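AGR_C_4470p (Agrobacterium tumefaciens str. C58, PDB 2HQV) is of unknown function but belongs to the ChuX/HutX family of haem-utilisation proteins, so it probably takes part in handling haem. Local coordinates at residues A69-D73 with I124-C129; E84-V89 with M157-R163; C129-V135 with S146-A152; R143-V147 with L175-E179. All coordinates share one frame. Residue numbers count along the deposited sequence, not the author numbering.

Contact 1: A69-D73 with I124-C129; sequences ADRFD and IKKDNC
This is a loop-to-helix packing contact at the start of helix 72-79. Residues 69-71 form a 3-10 turn, with F72 N bonded to A69 O at 3.0 Å, and the helix begins at F72. K125 is the centre of an inverse gamma turn, and a second 3-10 turn, 126-128, follows. In register, A69 faces C129 (CA-CA 5.8 Å) and F72 faces K126 (7.7 Å). The K126 side chain is all-trans and lies across the ring of F72 (chi1 t). K126 CG sits 3.6 Å from the F72 ring centroid, almost on its normal, a CH-pi contact. Beyond the ring, K126 NZ reaches D73 OD1 at 2.6 Å, a salt bridge. Water 1 joins D70 O (3.2 Å) to D73 N (3.1 Å). At the ring edge F72 CZ meets I124 CG2 at 4.0 Å and F72 CD2 meets C129 SG at 4.2 Å. K126 and C129 thus join the loop before strand 129-139 to the first turn of helix 72-79, with F72 as the buried aromatic. K126 has a second salt-bridge partner, E107. F72 also meets F112 edge-to-face and F149 of strand 142-151. I124 pairs with a strand of the second subunit.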
loop_
_atom_site.group_PDB
_atom_site.type_symbol
_atom_site.label_atom_id
_atom_site.label_comp_id
_atom_site.label_asym_id
_atom_site.label_seq_id
_atom_site.Cartn_x
_atom_site.Cartn_y
_atom_site.Cartn_z
ATOM N N ALA A 69 1.551 -16.492 -13.573
ATOM C CA ALA A 69 2.198 -15.185 -13.523
ATOM C C ALA A 69 2.629 -14.640 -14.889
ATOM O O ALA A 69 2.654 -13.427 -15.096
ATOM C CB ALA A 69 3.397 -15.240 -12.581
ATOM N N ASP A 70 2.961 -15.528 -15.821
ATOM C CA ASP A 70 3.394 -15.094 -17.144
ATOM C C ASP A 70 2.291 -14.396 -17.943
ATOM O O ASP A 70 2.554 -13.828 -18.997
ATOM C CB ASP A 70 3.952 -16.278 -17.944
ATOM C CG ASP A 70 2.920 -17.358 -18.190
ATOM O OD1 ASP A 70 1.891 -17.060 -18.827
ATOM O OD2 ASP A 70 3.145 -18.505 -17.751
ATOM N N ARG A 71 1.060 -14.435 -17.443
ATOM C CA ARG A 71 -0.057 -13.775 -18.112
ATOM C C ARG A 71 -0.208 -12.316 -17.639
ATOM O O ARG A 71 -1.141 -11.616 -18.044
ATOM C CB ARG A 71 -1.362 -14.542 -17.849
ATOM C CG ARG A 71 -1.478 -15.895 -18.566
ATOM C CD ARG A 71 -1.331 -15.742 -20.083
ATOM N NE ARG A 71 0.070 -15.716 -20.496
ATOM C CZ ARG A 71 0.519 -15.163 -21.623
ATOM N NH1 ARG A 71 -0.318 -14.572 -22.466
ATOM N NH2 ARG A 71 1.814 -15.215 -21.912
ATOM N N PHE A 72 0.721 -11.862 -16.799
ATOM C CA PHE A 72 0.690 -10.502 -16.248
ATOM C C PHE A 72 0.381 -9.424 -17.292
ATOM O O PHE A 72 -0.616 -8.712 -17.177
ATOM C CB PHE A 72 2.021 -10.201 -15.547
ATOM C CG PHE A 72 2.047 -8.887 -14.792
ATOM C CD1 PHE A 72 2.227 -7.682 -15.463
ATOM C CD2 PHE A 72 1.924 -8.868 -13.406
ATOM C CE1 PHE A 72 2.288 -6.474 -14.762
ATOM C CE2 PHE A 72 1.982 -7.671 -12.694
ATOM C CZ PHE A 72 2.164 -6.471 -13.372
ATOM N N ASP A 73 1.233 -9.310 -18.308
ATOM C CA ASP A 73 1.051 -8.318 -19.369
ATOM C C ASP A 73 -0.266 -8.454 -20.138
ATOM O O ASP A 73 -0.926 -7.456 -20.425
ATOM C CB ASP A 73 2.222 -8.398 -20.353
ATOM C CG ASP A 73 3.447 -7.658 -19.862
ATOM O OD1 ASP A 73 3.796 -7.792 -18.672
ATOM O OD2 ASP A 73 4.064 -6.941 -20.673
ATOM N N ILE A 124 4.845 -1.144 -10.053
ATOM C CA ILE A 124 4.469 -2.478 -9.617
ATOM C C ILE A 124 5.668 -3.425 -9.757
ATOM O O ILE A 124 6.296 -3.482 -10.822
ATOM C CB ILE A 124 3.287 -2.990 -10.461
ATOM C CG1 ILE A 124 2.086 -2.053 -10.272
ATOM C CG2 ILE A 124 2.944 -4.423 -10.081
ATOM C CD1 ILE A 124 0.843 -2.455 -11.046
ATOM N N LYS A 125 5.995 -4.159 -8.694
ATOM C CA LYS A 125 7.125 -5.084 -8.762
ATOM C C LYS A 125 6.643 -6.377 -9.412
ATOM O O LYS A 125 6.420 -7.397 -8.748
ATOM C CB LYS A 125 7.707 -5.362 -7.370
ATOM C CG LYS A 125 9.118 -5.968 -7.431
ATOM C CD LYS A 125 9.747 -6.149 -6.057
ATOM C CE LYS A 125 11.132 -6.788 -6.169
ATOM N NZ LYS A 125 11.769 -6.939 -4.826
ATOM N N LYS A 126 6.487 -6.299 -10.729
ATOM C CA LYS A 126 6.008 -7.391 -11.556
ATOM C C LYS A 126 6.740 -8.711 -11.363
ATOM O O LYS A 126 6.117 -9.766 -11.401
ATOM C CB LYS A 126 6.070 -6.982 -13.037
ATOM C CG LYS A 126 5.658 -8.072 -14.012
ATOM C CD LYS A 126 5.937 -7.667 -15.456
ATOM C CE LYS A 126 5.752 -8.845 -16.405
ATOM N NZ LYS A 126 6.148 -8.527 -17.806
ATOM N N ASP A 127 8.052 -8.664 -11.146
ATOM C CA ASP A 127 8.790 -9.908 -10.986
ATOM C C ASP A 127 8.495 -10.625 -9.670
ATOM O O ASP A 127 8.973 -11.729 -9.443
ATOM C CB ASP A 127 10.299 -9.678 -11.180
ATOM C CG ASP A 127 10.961 -8.966 -10.011
ATOM O OD1 ASP A 127 10.268 -8.428 -9.125
ATOM O OD2 ASP A 127 12.207 -8.940 -9.994
ATOM N N ASN A 128 7.684 -10.006 -8.819
ATOM C CA ASN A 128 7.301 -10.614 -7.540
ATOM C C ASN A 128 5.997 -11.403 -7.688
ATOM O O ASN A 128 5.599 -12.137 -6.784
ATOM C CB ASN A 128 7.071 -9.542 -6.469
ATOM C CG ASN A 128 8.333 -9.182 -5.699
ATOM O OD1 ASN A 128 8.265 -8.496 -4.673
ATOM N ND2 ASN A 128 9.483 -9.628 -6.186
ATOM N N CYS A 129 5.327 -11.237 -8.824
ATOM C CA CYS A 129 4.047 -11.900 -9.054
ATOM C C CYS A 129 4.189 -13.411 -9.197
ATOM O O CYS A 129 4.977 -13.904 -10.013
ATOM C CB CYS A 129 3.365 -11.317 -10.291
ATOM S SG CYS A 129 1.708 -11.973 -10.589
HETATM O O HOH W 1 3.827 -10.911 -18.552
#

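Contact 2: E84-V89 with M157-R163; sequences EILMIV and MFKIFVR
Strands 85-89 and 158-161 run antiparallel at 161°, their axes 4.7 Å apart at closest. L86-F161 and I88-K159 are hydrogen-bonded pairs; M87-I160 between them is non-hydrogen-bonded. L86 N to F161 O is 3.1 Å, F161 N to L86 O 2.8 Å, K159 N to I88 O 3.0 Å and I88 N to K159 O 2.9 Å, though K159 O is less surely placed. L86, I88, K159 and F161 share one sheet face, where I88 CD1 meets F161 CD2 at 3.5 Å. M87 (selenomethionine) and I160 share the other. M87 SE lies 4.7 Å from the F158 ring centroid, an oblique Met-aromatic contact. R163, with chi1 to chi3 all m, folds back so that its CD is 3.4 Å from L86 CB. Its NH1 makes a salt bridge of 3.1 Å with E84 OE1. Strands 94-100 and 142-151 flank the pair. Backbone bonds and apolar packing thus hold the sheet together, while the charged pair closes the end where strand 85-90 begins and strand 156-161 finishes.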
loop_
_atom_site.group_PDB
_atom_site.type_symbol
_atom_site.label_atom_id
_atom_site.label_comp_id
_atom_site.label_asym_id
_atom_site.label_seq_id
_atom_site.Cartn_x
_atom_site.Cartn_y
_atom_site.Cartn_z
ATOM N N GLU A 84 -13.173 2.503 -16.323
ATOM C CA GLU A 84 -12.783 2.889 -14.970
ATOM C C GLU A 84 -13.019 1.772 -13.957
ATOM O O GLU A 84 -14.152 1.383 -13.698
ATOM C CB GLU A 84 -13.545 4.146 -14.530
ATOM C CG GLU A 84 -13.090 4.695 -13.180
ATOM C CD GLU A 84 -13.951 5.851 -12.691
ATOM O OE1 GLU A 84 -13.677 6.380 -11.595
ATOM O OE2 GLU A 84 -14.902 6.230 -13.404
ATOM N N ILE A 85 -11.936 1.256 -13.392
ATOM C CA ILE A 85 -12.026 0.196 -12.396
ATOM C C ILE A 85 -11.657 0.770 -11.027
ATOM O O ILE A 85 -11.513 1.981 -10.873
ATOM C CB ILE A 85 -11.077 -0.992 -12.758
ATOM C CG1 ILE A 85 -9.658 -0.495 -13.071
ATOM C CG2 ILE A 85 -11.622 -1.724 -13.974
ATOM C CD1 ILE A 85 -8.872 0.053 -11.872
ATOM N N LEU A 86 -11.524 -0.087 -10.023
ATOM C CA LEU A 86 -11.135 0.396 -8.709
ATOM C C LEU A 86 -9.860 -0.325 -8.289
ATOM O O LEU A 86 -9.847 -1.544 -8.137
ATOM C CB LEU A 86 -12.238 0.150 -7.674
ATOM C CG LEU A 86 -11.878 0.633 -6.261
ATOM C CD1 LEU A 86 -11.676 2.141 -6.281
ATOM C CD2 LEU A 86 -12.983 0.258 -5.273
HETATM N N MSE A 87 -8.787 0.439 -8.139
HETATM C CA MSE A 87 -7.503 -0.101 -7.728
HETATM C C MSE A 87 -7.414 -0.052 -6.208
HETATM O O MSE A 87 -7.695 0.978 -5.599
HETATM C CB MSE A 87 -6.364 0.718 -8.348
HETATM C CG MSE A 87 -5.066 0.668 -7.554
HETATM SE SE MSE A 87 -4.024 -0.988 -7.657
HETATM C CE MSE A 87 -5.318 -2.318 -7.386
ATOM N N ILE A 88 -7.037 -1.165 -5.591
ATOM C CA ILE A 88 -6.922 -1.192 -4.137
ATOM C C ILE A 88 -5.620 -1.813 -3.635
ATOM O O ILE A 88 -5.241 -2.913 -4.031
ATOM C CB ILE A 88 -8.085 -1.961 -3.482
ATOM C CG1 ILE A 88 -9.420 -1.331 -3.877
ATOM C CG2 ILE A 88 -7.934 -1.928 -1.953
ATOM C CD1 ILE A 88 -10.622 -1.997 -3.224
ATOM N N VAL A 89 -4.940 -1.080 -2.765
ATOM C CA VAL A 89 -3.700 -1.535 -2.156
ATOM C C VAL A 89 -4.006 -1.463 -0.671
ATOM O O VAL A 89 -4.576 -0.475 -0.207
ATOM C CB VAL A 89 -2.511 -0.603 -2.480
ATOM C CG1 VAL A 89 -1.318 -0.935 -1.572
ATOM C CG2 VAL A 89 -2.097 -0.771 -3.945
HETATM N N MSE A 157 -0.702 -8.409 -3.902
HETATM C CA MSE A 157 0.161 -7.252 -4.124
HETATM C C MSE A 157 -0.771 -6.041 -4.241
HETATM O O MSE A 157 -0.522 -4.974 -3.678
HETATM C CB MSE A 157 0.949 -7.443 -5.423
HETATM C CG MSE A 157 1.907 -8.626 -5.393
HETATM SE SE MSE A 157 2.639 -8.978 -7.157
HETATM C CE MSE A 157 3.633 -7.348 -7.415
ATOM N N PHE A 158 -1.859 -6.237 -4.975
ATOM C CA PHE A 158 -2.882 -5.217 -5.164
ATOM C C PHE A 158 -4.069 -5.938 -5.774
ATOM O O PHE A 158 -3.943 -7.092 -6.198
ATOM C CB PHE A 158 -2.387 -4.087 -6.080
ATOM C CG PHE A 158 -2.076 -4.524 -7.485
ATOM C CD1 PHE A 158 -3.047 -4.460 -8.482
ATOM C CD2 PHE A 158 -0.814 -5.010 -7.810
ATOM C CE1 PHE A 158 -2.759 -4.878 -9.792
ATOM C CE2 PHE A 158 -0.517 -5.428 -9.105
ATOM C CZ PHE A 158 -1.492 -5.363 -10.097
ATOM N N LYS A 159 -5.216 -5.266 -5.812
ATOM C CA LYS A 159 -6.438 -5.865 -6.346
ATOM C C LYS A 159 -7.158 -4.891 -7.271
ATOM O O LYS A 159 -7.199 -3.702 -7.006
ATOM C CB LYS A 159 -7.388 -6.221 -5.196
ATOM C CG LYS A 159 -6.805 -7.139 -4.137
ATOM C CD LYS A 159 -7.715 -7.238 -2.910
ATOM C CE LYS A 159 -7.085 -8.134 -1.836
ATOM N NZ LYS A 159 -7.926 -8.252 -0.606
ATOM N N ILE A 160 -7.730 -5.398 -8.354
ATOM C CA ILE A 160 -8.481 -4.552 -9.274
ATOM C C ILE A 160 -9.933 -5.025 -9.157
ATOM O O ILE A 160 -10.237 -6.187 -9.434
ATOM C CB ILE A 160 -8.029 -4.729 -10.747
ATOM C CG1 ILE A 160 -6.532 -4.441 -10.894
ATOM C CG2 ILE A 160 -8.853 -3.811 -11.652
ATOM C CD1 ILE A 160 -6.117 -3.014 -10.531
ATOM N N PHE A 161 -10.814 -4.128 -8.732
ATOM C CA PHE A 161 -12.220 -4.454 -8.573
ATOM C C PHE A 161 -13.092 -3.935 -9.699
ATOM O O PHE A 161 -12.839 -2.868 -10.254
ATOM C CB PHE A 161 -12.752 -3.879 -7.256
ATOM C CG PHE A 161 -12.454 -4.726 -6.066
ATOM C CD1 PHE A 161 -13.407 -5.611 -5.577
ATOM C CD2 PHE A 161 -11.209 -4.667 -5.448
ATOM C CE1 PHE A 161 -13.127 -6.432 -4.486
ATOM C CE2 PHE A 161 -10.918 -5.487 -4.351
ATOM C CZ PHE A 161 -11.882 -6.370 -3.873
ATOM N N VAL A 162 -14.120 -4.711 -10.032
ATOM C CA VAL A 162 -15.089 -4.306 -11.041
ATOM C C VAL A 162 -15.955 -3.263 -10.318
ATOM O O VAL A 162 -16.335 -3.460 -9.165
ATOM C CB VAL A 162 -15.961 -5.509 -11.478
ATOM C CG1 VAL A 162 -17.145 -5.034 -12.306
ATOM C CG2 VAL A 162 -15.118 -6.479 -12.297
ATOM N N ARG A 163 -16.254 -2.157 -10.985
ATOM C CA ARG A 163 -17.053 -1.098 -10.374
ATOM C C ARG A 163 -18.549 -1.372 -10.356
ATOM O O ARG A 163 -19.037 -2.287 -11.012
ATOM C CB ARG A 163 -16.802 0.229 -11.094
ATOM C CG ARG A 163 -15.356 0.684 -11.063
ATOM C CD ARG A 163 -14.889 0.957 -9.645
ATOM N NE ARG A 163 -15.502 2.156 -9.082
ATOM C CZ ARG A 163 -15.340 3.375 -9.583
ATOM N NH1 ARG A 163 -14.585 3.552 -10.658
ATOM N NH2 ARG A 163 -15.922 4.419 -9.004
#

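Contact 3: C129-V135 with S146-A152; sequences CAAITFV and SVWFMNA
A classic beta bulge interrupts this antiparallel pair: A130 and A131 both face M150 (selenomethionine). A130 N gives a bond of 2.8 Å to M150 O, and M150 N one of 2.7 Å to A131 O. A130 has psi -24°. Beyond it T133-W148 and V135-S146 are hydrogen-bonded pairs: T133 N to W148 O 2.7 Å, W148 N to T133 O 2.8 Å, V135 N to S146 O 2.9 Å, S146 N to V135 O 3.0 Å. I132-F149 and F134-V147 are non-hydrogen-bonded. The strand axes lie 4.4 Å apart at 151°. One face carries I132, F134, V147 and F149. There I132 CG2 meets V147 CG1 at 3.5 Å and makes a CH-pi contact with F149, 4.1 Å from the ring centroid. On the other face V135 CG2 lies over the W148 five-membered ring, 3.6 Å from its centroid, also CH-pi. W148 NE1 bonds S146 OG at 2.9 Å, and water 2 links S146 OG (2.8 Å) to V135 O (3.1 Å). T133 OG1 bonds S66 OG. Helices 72-79 and 172-185 cover the I132 face. This is a bulged beta hairpin, the second and third strands of the six-stranded antiparallel sheet.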
loop_
_atom_site.group_PDB
_atom_site.type_symbol
_atom_site.label_atom_id
_atom_site.label_comp_id
_atom_site.label_asym_id
_atom_site.label_seq_id
_atom_site.Cartn_x
_atom_site.Cartn_y
_atom_site.Cartn_z
ATOM N N CYS A 129 5.327 -11.237 -8.824
ATOM C CA CYS A 129 4.047 -11.900 -9.054
ATOM C C CYS A 129 4.189 -13.411 -9.197
ATOM O O CYS A 129 4.977 -13.904 -10.013
ATOM C CB CYS A 129 3.365 -11.317 -10.291
ATOM S SG CYS A 129 1.708 -11.973 -10.589
ATOM N N ALA A 130 3.415 -14.140 -8.402
ATOM C CA ALA A 130 3.461 -15.596 -8.422
ATOM C C ALA A 130 2.207 -16.163 -9.070
ATOM O O ALA A 130 2.212 -17.281 -9.586
ATOM C CB ALA A 130 3.600 -16.127 -6.994
ATOM N N ALA A 131 1.135 -15.377 -9.050
ATOM C CA ALA A 131 -0.131 -15.804 -9.623
ATOM C C ALA A 131 -1.079 -14.620 -9.728
ATOM O O ALA A 131 -0.866 -13.584 -9.102
ATOM C CB ALA A 131 -0.755 -16.893 -8.746
ATOM N N ILE A 132 -2.115 -14.774 -10.537
ATOM C CA ILE A 132 -3.125 -13.738 -10.711
ATOM C C ILE A 132 -4.436 -14.490 -10.533
ATOM O O ILE A 132 -4.783 -15.342 -11.351
ATOM C CB ILE A 132 -3.041 -13.108 -12.115
ATOM C CG1 ILE A 132 -1.661 -12.462 -12.299
ATOM C CG2 ILE A 132 -4.149 -12.056 -12.288
ATOM C CD1 ILE A 132 -1.346 -12.075 -13.707
ATOM N N THR A 133 -5.146 -14.187 -9.451
ATOM C CA THR A 133 -6.391 -14.882 -9.134
ATOM C C THR A 133 -7.647 -14.037 -9.273
ATOM O O THR A 133 -7.761 -12.968 -8.667
ATOM C CB THR A 133 -6.353 -15.419 -7.694
ATOM O OG1 THR A 133 -5.122 -16.123 -7.488
ATOM C CG2 THR A 133 -7.548 -16.347 -7.439
ATOM N N PHE A 134 -8.588 -14.549 -10.064
ATOM C CA PHE A 134 -9.863 -13.884 -10.295
ATOM C C PHE A 134 -10.809 -14.363 -9.200
ATOM O O PHE A 134 -11.165 -15.545 -9.149
ATOM C CB PHE A 134 -10.409 -14.258 -11.682
ATOM C CG PHE A 134 -9.530 -13.819 -12.814
ATOM C CD1 PHE A 134 -8.342 -14.488 -13.095
ATOM C CD2 PHE A 134 -9.878 -12.713 -13.585
ATOM C CE1 PHE A 134 -7.509 -14.064 -14.126
ATOM C CE2 PHE A 134 -9.058 -12.275 -14.619
ATOM C CZ PHE A 134 -7.868 -12.947 -14.895
ATOM N N VAL A 135 -11.199 -13.443 -8.319
ATOM C CA VAL A 135 -12.072 -13.765 -7.196
ATOM C C VAL A 135 -13.499 -13.274 -7.440
ATOM O O VAL A 135 -13.743 -12.084 -7.618
ATOM C CB VAL A 135 -11.505 -13.152 -5.898
ATOM C CG1 VAL A 135 -12.349 -13.551 -4.698
ATOM C CG2 VAL A 135 -10.054 -13.608 -5.713
ATOM N N SER A 146 -13.140 -9.304 -8.509
ATOM C CA SER A 146 -11.859 -8.605 -8.510
ATOM C C SER A 146 -10.736 -9.489 -9.038
ATOM O O SER A 146 -10.875 -10.715 -9.135
ATOM C CB SER A 146 -11.528 -8.128 -7.089
ATOM O OG SER A 146 -11.585 -9.206 -6.165
ATOM N N VAL A 147 -9.629 -8.855 -9.400
ATOM C CA VAL A 147 -8.469 -9.567 -9.909
ATOM C C VAL A 147 -7.314 -9.318 -8.938
ATOM O O VAL A 147 -6.859 -8.183 -8.764
ATOM C CB VAL A 147 -8.086 -9.075 -11.319
ATOM C CG1 VAL A 147 -6.946 -9.927 -11.878
ATOM C CG2 VAL A 147 -9.305 -9.142 -12.239
ATOM N N TRP A 148 -6.859 -10.395 -8.306
ATOM C CA TRP A 148 -5.785 -10.336 -7.327
ATOM C C TRP A 148 -4.422 -10.725 -7.898
ATOM O O TRP A 148 -4.236 -11.849 -8.356
ATOM C CB TRP A 148 -6.092 -11.289 -6.165
ATOM C CG TRP A 148 -7.295 -10.935 -5.333
ATOM C CD1 TRP A 148 -8.469 -10.379 -5.767
ATOM C CD2 TRP A 148 -7.457 -11.167 -3.929
ATOM N NE1 TRP A 148 -9.345 -10.248 -4.717
ATOM C CE2 TRP A 148 -8.749 -10.720 -3.578
ATOM C CE3 TRP A 148 -6.628 -11.700 -2.929
ATOM C CZ2 TRP A 148 -9.242 -10.805 -2.271
ATOM C CZ3 TRP A 148 -7.120 -11.781 -1.625
ATOM C CH2 TRP A 148 -8.411 -11.331 -1.309
ATOM N N PHE A 149 -3.471 -9.803 -7.871
ATOM C CA PHE A 149 -2.129 -10.123 -8.329
ATOM C C PHE A 149 -1.410 -10.582 -7.058
ATOM O O PHE A 149 -1.161 -9.788 -6.154
ATOM C CB PHE A 149 -1.466 -8.893 -8.955
ATOM C CG PHE A 149 -1.981 -8.581 -10.334
ATOM C CD1 PHE A 149 -3.313 -8.227 -10.522
ATOM C CD2 PHE A 149 -1.155 -8.708 -11.448
ATOM C CE1 PHE A 149 -3.826 -8.005 -11.801
ATOM C CE2 PHE A 149 -1.655 -8.490 -12.736
ATOM C CZ PHE A 149 -2.995 -8.138 -12.912
HETATM N N MSE A 150 -1.124 -11.880 -6.986
HETATM C CA MSE A 150 -0.483 -12.482 -5.812
HETATM C C MSE A 150 1.041 -12.489 -5.855
HETATM O O MSE A 150 1.640 -12.587 -6.925
HETATM C CB MSE A 150 -0.938 -13.936 -5.646
HETATM C CG MSE A 150 -2.423 -14.191 -5.849
HETATM SE SE MSE A 150 -3.511 -13.263 -4.567
HETATM C CE MSE A 150 -2.805 -14.020 -2.910
ATOM N N ASN A 151 1.663 -12.399 -4.681
ATOM C CA ASN A 151 3.117 -12.451 -4.594
ATOM C C ASN A 151 3.513 -13.879 -4.197
ATOM O O ASN A 151 2.649 -14.737 -4.003
ATOM C CB ASN A 151 3.657 -11.446 -3.566
ATOM C CG ASN A 151 3.054 -11.631 -2.183
ATOM O OD1 ASN A 151 2.865 -12.753 -1.718
ATOM N ND2 ASN A 151 2.768 -10.522 -1.512
ATOM N N ALA A 152 4.811 -14.133 -4.075
ATOM C CA ALA A 152 5.295 -15.462 -3.721
ATOM C C ALA A 152 4.893 -15.883 -2.310
ATOM O O ALA A 152 4.863 -17.073 -1.999
ATOM C CB ALA A 152 6.818 -15.528 -3.878
HETATM O O HOH W 2 -14.047 -10.140 -5.282
#

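Contact 4: R143-V147 with L175-E179; sequences RSCSV and LAKFE
R143 and E179 join strand 143-147 to helix 175-179 through a salt bridge. One carboxylate oxygen takes two bonds: R143 NH1 to E179 OE2 is 2.9 Å and R143 NH2 to E179 OE2 is 2.8 Å. The arginine is extended, with chi1 to chi3 all t, and E179 reaches it with chi1 m and chi2 t. R143 NH2 also makes a salt bridge to D136 on the neighbouring strand 129-139. R143 O accepts a bond from R164 NH2. L175 CD1 lies over one face of the guanidinium. E179 N bonds L175 O at 2.9 Å, an i to i+4 helical bond. The C-terminal helix packs on a face of the antiparallel sheet: the axes pass 9.6 Å apart at 63°, and C145 and F178 have the nearest CA atoms, 7.7 Å apart. The CA-to-CB bond of F178 points toward the strand. C145 CB sits 3.7 Å from the F178 ring centroid, a CH-pi contact, and C145 SG is 4.4 Å from that centroid in an oblique sulfur-aromatic contact. In the strand backbone, C145 bonds V162, S146 bonds V135 and V147 bonds I160. S146 OG accepts a bond from W148 NE1, and K177 NZ bonds G81 O.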
loop_
_atom_site.group_PDB
_atom_site.type_symbol
_atom_site.label_atom_id
_atom_site.label_comp_id
_atom_site.label_asym_id
_atom_site.label_seq_id
_atom_site.Cartn_x
_atom_site.Cartn_y
_atom_site.Cartn_z
ATOM N N ARG A 143 -22.483 -10.022 -4.557
ATOM C CA ARG A 143 -21.412 -10.492 -5.420
ATOM C C ARG A 143 -20.321 -9.433 -5.592
ATOM O O ARG A 143 -20.603 -8.256 -5.795
ATOM C CB ARG A 143 -21.974 -10.863 -6.787
ATOM C CG ARG A 143 -21.035 -11.713 -7.608
ATOM C CD ARG A 143 -21.478 -11.750 -9.047
ATOM N NE ARG A 143 -20.542 -12.476 -9.890
ATOM C CZ ARG A 143 -20.617 -12.496 -11.218
ATOM N NH1 ARG A 143 -21.579 -11.831 -11.861
ATOM N NH2 ARG A 143 -19.740 -13.185 -11.920
ATOM N N SER A 144 -19.075 -9.880 -5.509
ATOM C CA SER A 144 -17.913 -9.021 -5.662
ATOM C C SER A 144 -16.959 -9.694 -6.654
ATOM O O SER A 144 -16.670 -10.891 -6.546
ATOM C CB SER A 144 -17.224 -8.851 -4.303
ATOM O OG SER A 144 -15.939 -8.267 -4.417
ATOM N N CYS A 145 -16.484 -8.930 -7.628
ATOM C CA CYS A 145 -15.562 -9.458 -8.628
ATOM C C CYS A 145 -14.277 -8.635 -8.662
ATOM O O CYS A 145 -14.312 -7.423 -8.837
ATOM C CB CYS A 145 -16.227 -9.450 -10.003
ATOM S SG CYS A 145 -17.690 -10.523 -10.129
ATOM N N SER A 146 -13.140 -9.304 -8.509
ATOM C CA SER A 146 -11.859 -8.605 -8.510
ATOM C C SER A 146 -10.736 -9.489 -9.038
ATOM O O SER A 146 -10.875 -10.715 -9.135
ATOM C CB SER A 146 -11.528 -8.128 -7.089
ATOM O OG SER A 146 -11.585 -9.206 -6.165
ATOM N N VAL A 147 -9.629 -8.855 -9.400
ATOM C CA VAL A 147 -8.469 -9.567 -9.909
ATOM C C VAL A 147 -7.314 -9.318 -8.938
ATOM O O VAL A 147 -6.859 -8.183 -8.764
ATOM C CB VAL A 147 -8.086 -9.075 -11.319
ATOM C CG1 VAL A 147 -6.946 -9.927 -11.878
ATOM C CG2 VAL A 147 -9.305 -9.142 -12.239
ATOM N N LEU A 175 -18.386 -6.066 -16.046
ATOM C CA LEU A 175 -18.611 -7.383 -15.459
ATOM C C LEU A 175 -18.483 -8.477 -16.509
ATOM O O LEU A 175 -17.844 -9.496 -16.269
ATOM C CB LEU A 175 -19.999 -7.445 -14.815
ATOM C CG LEU A 175 -20.404 -8.796 -14.218
ATOM C CD1 LEU A 175 -19.366 -9.239 -13.187
ATOM C CD2 LEU A 175 -21.784 -8.682 -13.578
ATOM N N ALA A 176 -19.096 -8.262 -17.672
ATOM C CA ALA A 176 -19.041 -9.241 -18.756
ATOM C C ALA A 176 -17.595 -9.549 -19.170
ATOM O O ALA A 176 -17.242 -10.709 -19.400
ATOM C CB ALA A 176 -19.840 -8.734 -19.965
ATOM N N LYS A 177 -16.762 -8.513 -19.262
ATOM C CA LYS A 177 -15.360 -8.699 -19.643
ATOM C C LYS A 177 -14.601 -9.467 -18.564
ATOM O O LYS A 177 -13.738 -10.291 -18.864
ATOM C CB LYS A 177 -14.687 -7.342 -19.886
ATOM C CG LYS A 177 -15.336 -6.537 -21.014
ATOM C CD LYS A 177 -14.646 -5.204 -21.226
ATOM C CE LYS A 177 -15.302 -4.415 -22.356
ATOM N NZ LYS A 177 -14.604 -3.117 -22.585
ATOM N N PHE A 178 -14.918 -9.186 -17.306
ATOM C CA PHE A 178 -14.278 -9.883 -16.192
ATOM C C PHE A 178 -14.617 -11.380 -16.282
ATOM O O PHE A 178 -13.729 -12.239 -16.291
ATOM C CB PHE A 178 -14.788 -9.329 -14.854
ATOM C CG PHE A 178 -14.441 -10.195 -13.670
ATOM C CD1 PHE A 178 -13.227 -10.047 -13.009
ATOM C CD2 PHE A 178 -15.314 -11.193 -13.244
ATOM C CE1 PHE A 178 -12.882 -10.881 -11.941
ATOM C CE2 PHE A 178 -14.975 -12.033 -12.175
ATOM C CZ PHE A 178 -13.753 -11.872 -11.524
ATOM N N GLU A 179 -15.910 -11.680 -16.347
ATOM C CA GLU A 179 -16.372 -13.065 -16.427
ATOM C C GLU A 179 -15.742 -13.794 -17.613
ATOM O O GLU A 179 -15.295 -14.933 -17.493
ATOM C CB GLU A 179 -17.892 -13.092 -16.552
ATOM C CG GLU A 179 -18.610 -12.322 -15.448
ATOM C CD GLU A 179 -20.117 -12.437 -15.549
ATOM O OE1 GLU A 179 -20.637 -12.356 -16.682
ATOM O OE2 GLU A 179 -20.780 -12.599 -14.500
#

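How the contacts relate
From the N terminus, contact 1 opens first, at the start of helix 72-79, and closes after strand 123-124. Contact 2 opens on strand 85-90 before that closure and ends on strand 156-161, so the two cross. Contact 3 is a short hairpin closure that lies wholly within the span of contact 2. It starts at C129, which it shares with contact 1. Contact 4 begins on strand 142-151, shares S146 and V147 with contact 3, and crosses contact 2 to end on helix 172-185. Contacts 2 and 3 join neighbouring strands of one sheet. Contact 1 ties the loop before strand 129-139 to helix 72-79, and contact 4 ties the C-terminal helix to strand 142-151.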